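Local coordinates for protein SOSEKI 4 (Arabidopsis thaliana, PDB 6RSN) that polymerises through its DIX-like domain into filaments needed for its polar localization and can influence cell division orientation relative to the body axes, at residues L34-V39 with L72-F77. The protein carries 1 engineered substitution. Sequence-based numbering, arbitrary orientation.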
loop_
_atom_site.group_PDB
_atom_site.type_symbol
_atom_site.label_atom_id
_atom_site.label_comp_id
_atom_site.label_asym_id
_atom_site.label_seq_id
_atom_site.Cartn_x
_atom_site.Cartn_y
_atom_site.Cartn_z
ATOM N N LEU A 34 3.199 -9.039 5.621
ATOM C CA LEU A 34 2.011 -8.279 5.272
ATOM C C LEU A 34 1.589 -8.624 3.846
ATOM O O LEU A 34 2.464 -8.756 2.978
ATOM C CB LEU A 34 2.473 -6.833 5.319
ATOM C CG LEU A 34 1.424 -5.810 4.854
ATOM C CD1 LEU A 34 0.253 -5.704 5.804
ATOM C CD2 LEU A 34 2.111 -4.497 4.622
ATOM N N TYR A 35 0.275 -8.804 3.632
ATOM C CA TYR A 35 -0.272 -9.035 2.296
ATOM C C TYR A 35 -1.133 -7.840 1.900
ATOM O O TYR A 35 -1.693 -7.157 2.772
ATOM C CB TYR A 35 -1.130 -10.302 2.269
ATOM C CG TYR A 35 -0.284 -11.546 2.475
ATOM C CD1 TYR A 35 0.235 -11.867 3.712
ATOM C CD2 TYR A 35 0.055 -12.344 1.399
ATOM C CE1 TYR A 35 1.040 -12.991 3.897
ATOM C CE2 TYR A 35 0.822 -13.490 1.573
ATOM C CZ TYR A 35 1.329 -13.801 2.812
ATOM O OH TYR A 35 2.085 -14.946 2.860
ATOM N N LEU A 36 -1.272 -7.672 0.583
ATOM C CA LEU A 36 -2.043 -6.504 0.169
ATOM C C LEU A 36 -3.461 -6.565 0.754
ATOM O O LEU A 36 -4.032 -5.542 1.164
ATOM C CB LEU A 36 -2.040 -6.332 -1.366
ATOM C CG LEU A 36 -2.976 -5.200 -1.834
ATOM C CD1 LEU A 36 -2.450 -3.803 -1.397
ATOM C CD2 LEU A 36 -3.078 -5.123 -3.380
ATOM N N LYS A 37 -4.014 -7.788 0.822
ATOM C CA LYS A 37 -5.348 -7.950 1.366
ATOM C C LYS A 37 -5.411 -7.417 2.809
ATOM O O LYS A 37 -6.449 -6.918 3.199
ATOM C CB LYS A 37 -5.811 -9.415 1.285
ATOM C CG LYS A 37 -4.974 -10.375 2.089
ATOM C CD LYS A 37 -5.405 -11.855 1.980
ATOM C CE LYS A 37 -5.018 -12.603 3.239
ATOM N NZ LYS A 37 -3.618 -13.106 3.225
ATOM N N ASP A 38 -4.333 -7.508 3.615
ATOM C CA ASP A 38 -4.348 -6.987 4.990
ATOM C C ASP A 38 -4.547 -5.456 4.988
ATOM O O ASP A 38 -5.336 -4.913 5.786
ATOM C CB ASP A 38 -3.073 -7.328 5.747
ATOM C CG ASP A 38 -2.879 -8.835 5.882
ATOM O OD1 ASP A 38 -3.864 -9.504 6.151
ATOM O OD2 ASP A 38 -1.755 -9.319 5.708
ATOM N N VAL A 39 -3.804 -4.762 4.092
ATOM C CA VAL A 39 -3.873 -3.313 3.877
ATOM C C VAL A 39 -5.257 -2.922 3.391
ATOM O O VAL A 39 -5.889 -2.011 3.952
ATOM C CB VAL A 39 -2.809 -2.828 2.890
ATOM C CG1 VAL A 39 -2.983 -1.307 2.646
ATOM C CG2 VAL A 39 -1.408 -3.222 3.390
ATOM N N LEU A 72 1.061 -4.735 -7.221
ATOM C CA LEU A 72 0.517 -5.780 -6.354
ATOM C C LEU A 72 -0.911 -6.245 -6.706
ATOM O O LEU A 72 -1.739 -5.431 -7.066
ATOM C CB LEU A 72 0.428 -5.182 -4.945
ATOM C CG LEU A 72 1.714 -4.628 -4.316
ATOM C CD1 LEU A 72 1.392 -3.773 -3.092
ATOM C CD2 LEU A 72 2.630 -5.783 -3.867
ATOM N N SER A 73 -1.199 -7.551 -6.562
ATOM C CA SER A 73 -2.545 -8.142 -6.486
ATOM C C SER A 73 -2.925 -8.339 -5.041
ATOM O O SER A 73 -2.025 -8.378 -4.216
ATOM C CB SER A 73 -2.584 -9.493 -7.124
ATOM O OG SER A 73 -2.125 -9.372 -8.457
ATOM N N ASP A 74 -4.254 -8.486 -4.778
ATOM C CA ASP A 74 -4.810 -8.654 -3.436
ATOM C C ASP A 74 -4.116 -9.798 -2.702
ATOM O O ASP A 74 -3.793 -9.736 -1.512
ATOM C CB ASP A 74 -6.345 -8.762 -3.464
ATOM C CG ASP A 74 -7.065 -7.419 -3.671
ATOM O OD1 ASP A 74 -6.507 -6.544 -4.373
ATOM O OD2 ASP A 74 -8.212 -7.256 -3.161
ATOM N N GLU A 75 -3.815 -10.855 -3.448
ATOM C CA GLU A 75 -3.245 -12.030 -2.811
ATOM C C GLU A 75 -1.717 -11.944 -2.635
ATOM O O GLU A 75 -1.121 -12.909 -2.127
ATOM C CB GLU A 75 -3.768 -13.323 -3.486
ATOM C CG GLU A 75 -3.434 -13.473 -4.964
ATOM C CD GLU A 75 -4.220 -12.717 -6.051
ATOM O OE1 GLU A 75 -5.190 -11.972 -5.709
ATOM O OE2 GLU A 75 -3.864 -12.879 -7.258
ATOM N N ASP A 76 -1.077 -10.841 -3.064
ATOM C CA ASP A 76 0.371 -10.718 -3.046
ATOM C C ASP A 76 0.925 -10.305 -1.678
ATOM O O ASP A 76 0.337 -9.515 -0.925
ATOM C CB ASP A 76 0.924 -9.750 -4.094
ATOM C CG ASP A 76 0.775 -10.209 -5.532
ATOM O OD1 ASP A 76 0.495 -11.435 -5.746
ATOM O OD2 ASP A 76 1.001 -9.370 -6.440
ATOM N N PHE A 77 2.116 -10.837 -1.391
ATOM C CA PHE A 77 2.917 -10.495 -0.226
ATOM C C PHE A 77 3.608 -9.178 -0.531
ATOM O O PHE A 77 3.988 -8.893 -1.685
ATOM C CB PHE A 77 3.997 -11.583 -0.084
ATOM C CG PHE A 77 4.920 -11.522 1.111
ATOM C CD1 PHE A 77 4.586 -12.151 2.299
ATOM C CD2 PHE A 77 6.118 -10.818 1.059
ATOM C CE1 PHE A 77 5.432 -12.143 3.406
ATOM C CE2 PHE A 77 6.971 -10.834 2.163
ATOM C CZ PHE A 77 6.627 -11.467 3.333
#
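A short antiparallel bridge at the N-terminus of helix 36-47 joins Tyr35 to Phe77, a non-hydrogen-bonded pair whose rings project from the same face of the two-stranded ribbon. The rings make a T-shaped stack: the CD1 edge of Phe77 points at the face of Tyr35, with the planes at 88° and the centroids 5.4 Å apart. The nearest approach, Tyr35 CZ to Phe77 CD1, is 3.7 Å. Phe77 CG lies anti to its backbone N (chi1 -176°), from where CD1 reaches the Tyr35 face. Leu34 O lies over one face of the Phe77 ring, offset toward the rim; Phe79 adds a further edge-to-face ring to Phe77.

Two loop carbonyls, those of Asp76 and Asp74, take the first two amides of the helix. Leu36 N donates a nearly linear bond of 2.9 Å to Asp76 O, and Lys37 N makes a weak, bent one of 3.0 Å to Asp74 O. Tyr35 CA-H adds a weaker, bent contact to the same Asp76 O, 3.3 Å from CA. The Leu36 side chain lies across the turn: its CD2 is 3.5 Å from Ser73 O and also touches Leu72 CB, 3.8 Å away.

Each backbone is braced by an aspartate. Asp38 OD2 accepts Tyr35 N on its anti side at 2.9 Å, while OD1 binds Ser29 OG, so both carboxylate oxygens have partners. Within the loop, Asp76 OD2 accepts Ser73 N from above its carboxylate plane, and Asp76 N to Ser73 O closes the type I turn. Leu34 and Val39 pack on Ile78, and Val39 also on Leu88 of strand 86-92, so the bridge leads straight into the helix packed on the main sheet, as in the ubiquitin-like fold of DIX-type polymerising domains.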